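Local coordinates for SPbeta prophage-derived uncharacterized protein YomS (Bacillus subtilis, PDB 6I5O) that is of unknown function but, as a product of the prophage lytic cassette, probably plays some part in phage-induced lysis of the host cell, at residues E32-H37 / G95-M100; L41-S46 / V110-I115; K55-D60 / M100-S105; T71-F76 / Y88-I93. One frame throughout, in Å; residues are numbered along the deposited sequence.

Contact 1 (E32-H37 / G95-M100)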
# COMPACT_ATOMS: atom_id res chain seq x y z
N GLU A 32 -18.09 8.80 -19.46
CA GLU A 32 -17.92 8.40 -18.05
C GLU A 32 -17.56 6.94 -17.99
O GLU A 32 -18.14 6.09 -18.72
CB GLU A 32 -19.24 8.58 -17.29
CG GLU A 32 -19.66 10.04 -17.17
CD GLU A 32 -20.99 10.21 -16.46
OE1 GLU A 32 -21.90 9.47 -16.72
OE2 GLU A 32 -21.10 11.09 -15.69
N PHE A 33 -16.63 6.60 -17.11
CA PHE A 33 -16.19 5.20 -16.94
C PHE A 33 -16.92 4.62 -15.74
O PHE A 33 -16.80 5.19 -14.65
CB PHE A 33 -14.70 5.11 -16.77
CG PHE A 33 -14.22 3.70 -16.61
CD1 PHE A 33 -14.23 2.85 -17.69
CD2 PHE A 33 -13.77 3.20 -15.38
CE1 PHE A 33 -13.81 1.53 -17.57
CE2 PHE A 33 -13.35 1.87 -15.29
CZ PHE A 33 -13.42 1.04 -16.38
N VAL A 34 -17.60 3.52 -15.97
CA VAL A 34 -18.21 2.71 -14.90
C VAL A 34 -17.11 1.85 -14.29
O VAL A 34 -16.54 0.98 -14.98
CB VAL A 34 -19.36 1.87 -15.42
CG1 VAL A 34 -19.92 0.91 -14.38
CG2 VAL A 34 -20.44 2.78 -15.98
N VAL A 35 -16.80 2.07 -13.02
CA VAL A 35 -15.64 1.43 -12.37
C VAL A 35 -15.77 -0.08 -12.37
O VAL A 35 -14.75 -0.76 -12.56
CB VAL A 35 -15.49 2.05 -10.98
CG1 VAL A 35 -14.43 1.24 -10.20
CG2 VAL A 35 -15.08 3.52 -11.07
N GLY A 36 -16.96 -0.62 -12.12
CA GLY A 36 -17.13 -2.07 -12.15
C GLY A 36 -16.23 -2.76 -11.12
O GLY A 36 -16.35 -2.39 -9.93
N HIS A 37 -15.41 -3.70 -11.57
CA HIS A 37 -14.56 -4.45 -10.64
C HIS A 37 -13.18 -3.85 -10.50
O HIS A 37 -12.34 -4.48 -9.84
CB HIS A 37 -14.55 -5.93 -11.00
CG HIS A 37 -13.94 -6.27 -12.31
ND1 HIS A 37 -14.52 -7.22 -13.11
CD2 HIS A 37 -12.78 -5.86 -12.89
CE1 HIS A 37 -13.73 -7.41 -14.16
NE2 HIS A 37 -12.67 -6.55 -14.06
N GLY A 95 -13.83 2.28 -4.73
CA GLY A 95 -15.12 2.53 -4.07
C GLY A 95 -16.01 3.53 -4.77
O GLY A 95 -16.94 4.06 -4.10
N LEU A 96 -15.75 3.80 -6.03
CA LEU A 96 -16.50 4.84 -6.78
C LEU A 96 -17.39 4.16 -7.80
O LEU A 96 -17.03 3.13 -8.35
CB LEU A 96 -15.56 5.77 -7.52
CG LEU A 96 -14.53 6.48 -6.67
CD1 LEU A 96 -13.63 7.33 -7.55
CD2 LEU A 96 -15.21 7.36 -5.60
N PHE A 97 -18.56 4.74 -8.12
CA PHE A 97 -19.41 4.22 -9.19
C PHE A 97 -18.85 4.58 -10.58
O PHE A 97 -18.63 3.71 -11.41
CB PHE A 97 -20.81 4.78 -9.03
CG PHE A 97 -21.71 4.45 -10.19
CD1 PHE A 97 -21.97 3.14 -10.52
CD2 PHE A 97 -22.33 5.48 -10.90
CE1 PHE A 97 -22.81 2.87 -11.61
CE2 PHE A 97 -23.24 5.19 -11.90
CZ PHE A 97 -23.41 3.89 -12.29
N LYS A 98 -18.56 5.86 -10.78
CA LYS A 98 -18.09 6.37 -12.10
C LYS A 98 -16.98 7.37 -11.88
O LYS A 98 -16.90 8.00 -10.83
CB LYS A 98 -19.19 7.08 -12.85
CG LYS A 98 -20.11 6.19 -13.65
CD LYS A 98 -21.22 6.99 -14.29
CE LYS A 98 -21.87 6.27 -15.44
NZ LYS A 98 -22.93 7.11 -16.05
N VAL A 99 -16.16 7.51 -12.92
CA VAL A 99 -15.20 8.64 -12.97
C VAL A 99 -15.38 9.37 -14.30
O VAL A 99 -15.80 8.76 -15.30
CB VAL A 99 -13.75 8.16 -12.73
CG1 VAL A 99 -13.55 7.66 -11.31
CG2 VAL A 99 -13.32 7.13 -13.71
N MET A 100 -15.03 10.63 -14.27
CA MET A 100 -15.21 11.57 -15.38
C MET A 100 -14.05 12.56 -15.37
O MET A 100 -13.62 12.98 -14.30
CB MET A 100 -16.55 12.31 -15.21
CG MET A 100 -16.66 13.49 -16.15
SD MET A 100 -17.98 14.65 -15.72
CE MET A 100 -19.30 13.57 -16.11
O HOH W 1 -19.11 0.89 -10.94
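Lys98 reaches across to Glu32 with its ammonium group, NZ lying 2.7 Å from OE1 in a salt bridge. The lysine comes from above the carboxylate plane, 38° out of it, and its chain runs extended beyond CG, crossing the glutamate obliquely. Beyond the bridge, Val34 CG2 rests on Lys98 CE at 3.8 Å, so the aliphatic part of the lysine has a neighbour on the same face of the sheet. On the opposite face Phe33 CB meets Val99 CG2 at 3.9 Å; that methyl lies at the edge of the phenyl ring, near its plane, while the ring itself leads off toward Phe18.

All this sits on a short antiparallel pairing, in which strand 33-34 lies against the start of strand 98-107. Phe33 and Val99 form the hydrogen-bonded pair, with Phe33 N bonded to Val99 O at 2.9 Å and Val99 N returning to Phe33 O. Past the strand end Val35 N continues to Phe97 O (2.9 Å, 172° at the hydrogen), and a water also donates to this carbonyl while accepting from Gly36 N. Val35 CB lies 3.2 Å from Leu96 O, where the chain turns away. Strand 51-59 flanks Lys98 and Met100 on their other side, and Lys15 of the second subunit bonds to Gly36 O.

Contact 2 (L41-S46 / V110-I115)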
# COMPACT_ATOMS: atom_id res chain seq x y z
N LEU A 41 -6.89 3.56 -11.51
CA LEU A 41 -6.90 4.20 -12.84
C LEU A 41 -5.67 5.06 -13.00
O LEU A 41 -5.32 5.80 -12.10
CB LEU A 41 -8.13 5.10 -12.90
CG LEU A 41 -8.26 6.08 -14.06
CD1 LEU A 41 -8.40 5.42 -15.39
CD2 LEU A 41 -9.44 7.00 -13.83
N THR A 42 -5.11 4.98 -14.20
CA THR A 42 -4.07 5.94 -14.62
C THR A 42 -4.58 6.63 -15.87
O THR A 42 -4.83 5.95 -16.88
CB THR A 42 -2.74 5.24 -14.88
OG1 THR A 42 -2.30 4.60 -13.67
CG2 THR A 42 -1.67 6.22 -15.31
N VAL A 43 -4.70 7.94 -15.82
CA VAL A 43 -5.17 8.77 -16.96
C VAL A 43 -3.97 9.43 -17.62
O VAL A 43 -3.12 9.99 -16.92
CB VAL A 43 -6.13 9.85 -16.46
CG1 VAL A 43 -6.58 10.76 -17.57
CG2 VAL A 43 -7.35 9.21 -15.85
N LYS A 44 -3.93 9.38 -18.95
CA LYS A 44 -2.93 10.11 -19.74
C LYS A 44 -3.65 11.29 -20.41
O LYS A 44 -4.66 11.09 -21.15
CB LYS A 44 -2.30 9.21 -20.79
CG LYS A 44 -1.36 9.92 -21.72
CD LYS A 44 -0.10 10.45 -21.06
CE LYS A 44 0.71 11.43 -21.89
NZ LYS A 44 1.23 10.80 -23.11
N ILE A 45 -3.10 12.47 -20.20
CA ILE A 45 -3.58 13.70 -20.90
C ILE A 45 -2.57 13.97 -22.01
O ILE A 45 -1.37 14.14 -21.72
CB ILE A 45 -3.71 14.86 -19.90
CG1 ILE A 45 -4.78 14.51 -18.87
CG2 ILE A 45 -4.07 16.15 -20.61
CD1 ILE A 45 -4.70 15.33 -17.63
N SER A 46 -3.04 13.99 -23.25
CA SER A 46 -2.18 14.08 -24.44
C SER A 46 -2.82 14.98 -25.50
O SER A 46 -3.83 15.66 -25.23
CB SER A 46 -1.91 12.67 -24.98
OG SER A 46 -3.12 12.15 -25.55
N VAL A 110 -7.18 17.96 -27.19
CA VAL A 110 -6.70 17.26 -25.98
C VAL A 110 -7.37 15.90 -25.97
O VAL A 110 -8.59 15.79 -26.18
CB VAL A 110 -6.93 18.10 -24.71
CG1 VAL A 110 -8.39 18.32 -24.41
CG2 VAL A 110 -6.22 17.46 -23.51
N THR A 111 -6.56 14.89 -25.71
CA THR A 111 -7.01 13.48 -25.58
C THR A 111 -6.88 13.09 -24.11
O THR A 111 -5.90 13.47 -23.45
CB THR A 111 -6.27 12.61 -26.60
OG1 THR A 111 -6.77 12.88 -27.92
CG2 THR A 111 -6.40 11.15 -26.30
N VAL A 112 -7.84 12.33 -23.64
CA VAL A 112 -7.83 11.86 -22.21
C VAL A 112 -8.17 10.39 -22.26
O VAL A 112 -9.32 10.06 -22.58
CB VAL A 112 -8.78 12.66 -21.32
CG1 VAL A 112 -8.65 12.21 -19.88
CG2 VAL A 112 -8.52 14.16 -21.43
N LYS A 113 -7.22 9.53 -21.89
CA LYS A 113 -7.38 8.08 -22.03
C LYS A 113 -6.87 7.42 -20.79
O LYS A 113 -5.93 7.93 -20.20
CB LYS A 113 -6.67 7.53 -23.27
CG LYS A 113 -7.20 8.05 -24.59
CD LYS A 113 -6.51 7.54 -25.79
CE LYS A 113 -7.25 7.91 -27.05
NZ LYS A 113 -6.48 7.49 -28.26
N GLY A 114 -7.48 6.34 -20.35
CA GLY A 114 -7.00 5.68 -19.13
C GLY A 114 -6.77 4.22 -19.31
O GLY A 114 -7.26 3.59 -20.26
N ILE A 115 -5.99 3.69 -18.39
CA ILE A 115 -5.84 2.24 -18.18
C ILE A 115 -6.28 2.00 -16.73
O ILE A 115 -5.84 2.68 -15.81
CB ILE A 115 -4.40 1.76 -18.40
CG1 ILE A 115 -4.04 1.92 -19.87
CG2 ILE A 115 -4.23 0.32 -17.94
CD1 ILE A 115 -2.56 1.72 -20.18
O HOH W 2 -4.04 2.27 -13.25
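Six backbone hydrogen bonds join Thr42, Lys44 and Ser46 to Ile115, Lys113 and Thr111, each pair exchanging two in the regular pattern of antiparallel beta strands. Strand 40-46 and strand 110-117 are thereby neighbours in the all-beta fold; residues 41-46 and 110-115 run 158° apart. The bond from Lys44 N to Lys113 O is the shortest at 2.8 Å and nearly straight, with 175° at the hydrogen. At the far end Thr111 N meets Ser46 O at 2.9 Å from well above the carbonyl plane. There Ser46 OG also lies 3.4 Å from Thr111 CB, in the conformers given, since both residues have a second one. A water donates to both Thr42 OG1 and Ile115 O; OG1 has a further partner in Asp90 of strand 87-92, which lines the other edge of strand 40-46. The Lys44 side chain, bent at CD and NZ, turns away from this pairing and makes salt bridges to both Glu64 and Asp60 of the third subunit.

On the face carrying Val43, Ile45 and Val112 the contact is apolar and buried. Ile45 CG2 and Val110 CG2 touch at 3.8 Å, these two side chains lying side by side and pointing the same way. Opposite Val43 stands Gly114, 4.2 Å away between the two CA atoms; its lack of a side chain lets Leu41 CD1 lie 4.0 Å from Gly114 CA. Phe101 of strand 98-107 packs against Val43 and Val112. With CG1 anti to its backbone N (chi1 177°), Val43 sets that methyl 3.4 Å from Val112 CG1, tighter than usual van der Waals contact.

Contact 3 (K55-D60 / M100-S105)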
# COMPACT_ATOMS: atom_id res chain seq x y z
N LYS A 55 -10.60 18.92 -15.29
CA LYS A 55 -10.97 18.68 -13.87
C LYS A 55 -11.37 17.23 -13.70
O LYS A 55 -12.01 16.61 -14.55
CB LYS A 55 -12.15 19.57 -13.48
CG LYS A 55 -11.71 21.01 -13.25
CD LYS A 55 -12.83 21.84 -12.70
CE LYS A 55 -12.37 22.96 -11.78
NZ LYS A 55 -12.50 24.22 -12.51
N PHE A 56 -10.93 16.65 -12.57
CA PHE A 56 -11.06 15.22 -12.29
C PHE A 56 -12.25 15.02 -11.37
O PHE A 56 -12.34 15.72 -10.35
CB PHE A 56 -9.80 14.72 -11.60
CG PHE A 56 -8.47 15.12 -12.17
CD1 PHE A 56 -8.31 15.44 -13.51
CD2 PHE A 56 -7.35 15.15 -11.37
CE1 PHE A 56 -7.06 15.77 -14.00
CE2 PHE A 56 -6.09 15.49 -11.85
CZ PHE A 56 -5.96 15.82 -13.17
N TYR A 57 -13.16 14.11 -11.73
CA TYR A 57 -14.38 13.92 -10.94
C TYR A 57 -14.69 12.45 -10.71
O TYR A 57 -14.51 11.55 -11.56
CB TYR A 57 -15.60 14.53 -11.65
CG TYR A 57 -15.59 16.02 -11.65
CD1 TYR A 57 -15.81 16.73 -10.51
CD2 TYR A 57 -15.36 16.74 -12.82
CE1 TYR A 57 -15.86 18.10 -10.46
CE2 TYR A 57 -15.41 18.12 -12.80
CZ TYR A 57 -15.63 18.81 -11.62
OH TYR A 57 -15.67 20.17 -11.58
N ALA A 58 -15.19 12.20 -9.51
CA ALA A 58 -15.98 11.01 -9.17
C ALA A 58 -17.45 11.33 -9.38
O ALA A 58 -17.85 12.46 -9.09
CB ALA A 58 -15.69 10.58 -7.77
N VAL A 59 -18.21 10.37 -9.87
CA VAL A 59 -19.64 10.58 -10.13
C VAL A 59 -20.42 9.45 -9.47
O VAL A 59 -20.10 8.30 -9.68
CB VAL A 59 -19.93 10.67 -11.64
CG1 VAL A 59 -21.41 10.96 -11.88
CG2 VAL A 59 -19.06 11.71 -12.30
N ASP A 60 -21.45 9.79 -8.71
CA ASP A 60 -22.27 8.76 -8.07
C ASP A 60 -23.46 8.33 -8.94
O ASP A 60 -23.63 8.83 -10.05
CB ASP A 60 -22.67 9.18 -6.65
CG ASP A 60 -23.72 10.24 -6.50
OD1 ASP A 60 -24.36 10.59 -7.53
OD2 ASP A 60 -23.94 10.71 -5.31
N MET A 100 -15.03 10.63 -14.27
CA MET A 100 -15.21 11.57 -15.38
C MET A 100 -14.05 12.56 -15.37
O MET A 100 -13.62 12.98 -14.30
CB MET A 100 -16.55 12.31 -15.21
CG MET A 100 -16.66 13.49 -16.15
SD MET A 100 -17.98 14.65 -15.72
CE MET A 100 -19.30 13.57 -16.11
N PHE A 101 -13.56 12.91 -16.55
CA PHE A 101 -12.45 13.88 -16.71
C PHE A 101 -12.94 14.98 -17.62
O PHE A 101 -12.97 14.75 -18.85
CB PHE A 101 -11.22 13.17 -17.27
CG PHE A 101 -10.65 12.28 -16.23
CD1 PHE A 101 -11.18 11.01 -15.98
CD2 PHE A 101 -9.70 12.77 -15.33
CE1 PHE A 101 -10.79 10.28 -14.87
CE2 PHE A 101 -9.29 12.03 -14.25
CZ PHE A 101 -9.84 10.80 -14.02
N GLU A 102 -13.37 16.08 -17.05
CA GLU A 102 -14.05 17.15 -17.79
C GLU A 102 -13.01 18.07 -18.44
O GLU A 102 -12.11 18.58 -17.74
CB GLU A 102 -14.90 17.99 -16.85
CG GLU A 102 -15.61 19.14 -17.57
CD GLU A 102 -16.61 19.87 -16.73
OE1 GLU A 102 -16.86 19.44 -15.56
OE2 GLU A 102 -17.30 20.73 -17.29
N VAL A 103 -13.16 18.31 -19.76
CA VAL A 103 -12.41 19.38 -20.43
C VAL A 103 -13.19 20.66 -20.16
O VAL A 103 -14.26 20.86 -20.78
CB VAL A 103 -12.24 19.09 -21.93
CG1 VAL A 103 -11.60 20.25 -22.65
CG2 VAL A 103 -11.47 17.80 -22.15
N VAL A 104 -12.69 21.46 -19.23
CA VAL A 104 -13.33 22.74 -18.86
C VAL A 104 -13.04 23.77 -19.95
O VAL A 104 -13.92 24.62 -20.28
CB VAL A 104 -12.80 23.21 -17.50
CG1 VAL A 104 -13.27 24.61 -17.14
CG2 VAL A 104 -13.22 22.23 -16.44
N SER A 105 -11.83 23.74 -20.51
CA SER A 105 -11.39 24.67 -21.54
C SER A 105 -10.29 24.01 -22.35
O SER A 105 -9.58 23.15 -21.80
CB SER A 105 -10.95 26.00 -20.96
OG SER A 105 -9.81 25.85 -20.17
O HOH W 3 -16.31 21.53 -13.73
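Tyr57 and Glu102 have their polar ends joined through a water, which lies 2.6 Å from Tyr57 OH and donates to Glu102 OE1 at 2.8 Å. Glu102 CG stands anti to the backbone N (chi1 179°), and the chain, extended beyond it, runs out beside the tyrosine; the carboxylate plane is turned 42° from the ring, and OE1 comes within 3.4 Å of Tyr57 CE2. Lys65 from the adjoining strand 65-72 holds both partners, by a salt bridge to Glu102 OE1 and a cation-pi contact with the Tyr57 ring. In the conformer given, one of two, Met100 SD makes an oblique Met-aromatic contact with the same ring, 5.5 Å from its centroid. Met100 CB meets Val59 CG2.

Underneath is an antiparallel pairing of strand 51-59 with strand 98-107. Lys55 and Glu102 exchange two backbone hydrogen bonds, as do Tyr57 and Met100, the bond from Tyr57 N to Met100 O measuring 2.8 Å. Farther along, Val104 and Ser105 both face Glu53, a classic beta bulge that interrupts the register. Val104 CG2 packs on the aliphatic stem of Lys55, 3.7 Å from CG, while the ammonium group of that lysine goes to Glu53 in a salt bridge.

Phe56 and Phe101, the non-hydrogen-bonded pair between these two, point to the other face. Their planes stand 49° apart and Phe56 CD1 touches Phe101 CD2 at 3.5 Å, approaching the edge of the Phe101 ring. Each takes Phe91 edge-to-face, Phe56 also meets Trp89, and Phe20 packs edge-to-face with Phe101.

Contact 4 (T71-F76 / Y88-I93)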
# COMPACT_ATOMS: atom_id res chain seq x y z
N THR A 71 -2.63 11.47 -8.16
CA THR A 71 -1.17 11.68 -8.02
C THR A 71 -0.53 11.76 -9.40
O THR A 71 -0.72 10.86 -10.21
CB THR A 71 -0.53 10.59 -7.18
OG1 THR A 71 -1.23 10.52 -5.92
CG2 THR A 71 0.93 10.83 -6.96
N ASN A 72 0.22 12.83 -9.62
CA ASN A 72 0.94 13.04 -10.91
C ASN A 72 2.15 12.10 -10.92
O ASN A 72 2.98 12.21 -9.99
CB ASN A 72 1.28 14.51 -11.03
CG ASN A 72 1.98 14.91 -12.29
OD1 ASN A 72 2.74 14.13 -12.88
ND2 ASN A 72 1.76 16.15 -12.75
N LYS A 73 2.26 11.27 -11.94
CA LYS A 73 3.37 10.27 -11.95
C LYS A 73 4.71 10.93 -12.25
O LYS A 73 5.74 10.25 -12.03
CB LYS A 73 3.12 9.15 -12.94
CG LYS A 73 1.93 8.31 -12.62
CD LYS A 73 1.75 7.12 -13.51
CE LYS A 73 2.64 5.97 -13.19
NZ LYS A 73 2.13 5.30 -11.96
N THR A 74 4.77 12.17 -12.71
CA THR A 74 6.04 12.85 -13.01
C THR A 74 6.69 13.32 -11.72
O THR A 74 7.95 13.22 -11.58
CB THR A 74 5.88 13.97 -14.03
OG1 THR A 74 5.55 13.33 -15.29
CG2 THR A 74 7.13 14.79 -14.17
N ASP A 75 5.94 13.91 -10.82
CA ASP A 75 6.54 14.59 -9.65
C ASP A 75 5.88 14.21 -8.32
O ASP A 75 6.19 14.84 -7.31
CB ASP A 75 6.50 16.08 -9.90
CG ASP A 75 5.11 16.66 -10.10
OD1 ASP A 75 4.10 15.93 -9.87
OD2 ASP A 75 4.99 17.83 -10.55
N PHE A 76 4.95 13.26 -8.33
CA PHE A 76 4.18 12.82 -7.15
C PHE A 76 3.36 13.97 -6.57
O PHE A 76 2.92 13.82 -5.42
CB PHE A 76 5.09 12.15 -6.11
CG PHE A 76 5.67 10.85 -6.57
CD1 PHE A 76 4.85 9.85 -7.06
CD2 PHE A 76 7.02 10.62 -6.61
CE1 PHE A 76 5.35 8.63 -7.48
CE2 PHE A 76 7.53 9.40 -7.00
CZ PHE A 76 6.70 8.40 -7.46
N TYR A 88 0.58 11.84 -16.72
CA TYR A 88 -0.17 10.70 -16.17
C TYR A 88 -0.64 11.06 -14.75
O TYR A 88 0.18 11.56 -13.93
CB TYR A 88 0.71 9.46 -16.09
CG TYR A 88 1.01 8.85 -17.43
CD1 TYR A 88 0.19 7.91 -18.04
CD2 TYR A 88 2.21 9.14 -18.03
CE1 TYR A 88 0.51 7.31 -19.25
CE2 TYR A 88 2.55 8.55 -19.24
CZ TYR A 88 1.72 7.65 -19.85
OH TYR A 88 2.10 7.07 -21.03
N TRP A 89 -1.88 10.70 -14.44
CA TRP A 89 -2.43 10.89 -13.09
C TRP A 89 -3.01 9.57 -12.62
O TRP A 89 -3.80 8.92 -13.34
CB TRP A 89 -3.52 11.95 -13.11
CG TRP A 89 -3.02 13.32 -13.31
CD1 TRP A 89 -2.79 13.95 -14.50
CD2 TRP A 89 -2.68 14.27 -12.29
NE1 TRP A 89 -2.29 15.21 -14.28
CE2 TRP A 89 -2.22 15.42 -12.93
CE3 TRP A 89 -2.71 14.24 -10.88
CZ2 TRP A 89 -1.83 16.56 -12.23
CZ3 TRP A 89 -2.30 15.35 -10.19
CH2 TRP A 89 -1.91 16.51 -10.86
N ASP A 90 -2.66 9.19 -11.39
CA ASP A 90 -3.08 7.92 -10.76
C ASP A 90 -4.19 8.16 -9.74
O ASP A 90 -4.09 9.11 -8.94
CB ASP A 90 -1.92 7.28 -10.04
CG ASP A 90 -0.92 6.59 -10.89
OD1 ASP A 90 -1.20 6.35 -12.10
OD2 ASP A 90 0.21 6.41 -10.34
N PHE A 91 -5.18 7.29 -9.77
CA PHE A 91 -6.35 7.42 -8.88
C PHE A 91 -6.70 6.08 -8.29
O PHE A 91 -6.62 5.05 -8.95
CB PHE A 91 -7.58 7.91 -9.64
CG PHE A 91 -7.40 9.22 -10.34
CD1 PHE A 91 -6.85 9.30 -11.60
CD2 PHE A 91 -7.71 10.40 -9.67
CE1 PHE A 91 -6.67 10.52 -12.21
CE2 PHE A 91 -7.52 11.63 -10.28
CZ PHE A 91 -6.99 11.67 -11.53
N ASP A 92 -7.11 6.12 -7.03
CA ASP A 92 -7.72 4.96 -6.34
C ASP A 92 -9.23 5.09 -6.51
O ASP A 92 -9.83 6.05 -6.00
CB ASP A 92 -7.33 4.91 -4.88
CG ASP A 92 -8.03 3.82 -4.08
OD1 ASP A 92 -8.82 2.97 -4.62
OD2 ASP A 92 -7.76 3.79 -2.85
N ILE A 93 -9.80 4.18 -7.29
CA ILE A 93 -11.21 4.31 -7.72
C ILE A 93 -12.08 3.17 -7.23
O ILE A 93 -13.26 3.11 -7.59
CB ILE A 93 -11.28 4.40 -9.26
CG1 ILE A 93 -10.82 3.09 -9.94
CG2 ILE A 93 -10.56 5.62 -9.79
CD1 ILE A 93 -11.14 2.99 -11.39
O HOH W 4 -3.55 8.96 -6.10
O HOH W 5 2.83 12.84 -15.40
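With CG anti to its backbone N (chi1 -179°), Asn72 brings its carboxamide beside the indole of Trp89, where ND2 comes 3.7 Å from Trp89 CZ2 and the amide plane is turned 52° from the ring. Asn72 CB makes the closer-centred contact: it sits over one face of the six-membered ring, 3.7 Å from the centroid and 9° off the normal, a CH-pi interaction. Glu87 accepts a bond from Trp89 NE1 and a weak one from Asn72 ND2, which helps fix both groups.

Lys73 folds back on the neighbouring strand through bends at chi3 and chi4, crossing Asp90 at about a right angle. Its NZ forms a salt bridge with Asp90 OD2 at 2.7 Å, using the syn lone pair of that oxygen, and its CD packs on Tyr88 CB at 3.6 Å. The other carboxylate oxygen, OD1, is hydrogen-bonded with Thr42 OG1, while Lys73 NZ also bonds to Asp92 O of the third subunit. The ion pair is thus built into an interface between copies.

Behind the side chains, Thr71 and Asp90 exchange two backbone bonds and Lys73 N adds a third to Tyr88 O at 2.9 Å. A water accepts from Tyr88 N and donates to Asn72 OD1 and Thr74 OG1. Asn72 OD1 also takes the backbone N of Thr74 at 2.8 Å, closing an Asx turn that ends strand 65-72 as it leaves its antiparallel partner, strand 87-92, in the sheet.

All four contacts are antiparallel pairings in one antiparallel sheet. Contacts 1 and 3 share Met100 and strand 98-107, which carries strand 33-34 on one edge and strand 51-59 on the other. Contacts 2 and 4 abut where strand 40-46 pairs with strand 87-92, and both touch the third subunit. Contact 2 is the most central, about 6 Å from the chain's centre to its own, and its inner face is aliphatic. Contact 4 is buried too, but sets an ion pair between its own segments and a tryptophan face under an asparagine. Contacts 1 and 3 are only partly buried: one face of each mixes charged and apolar side chains, the other is apolar, aromatic throughout in contact 3.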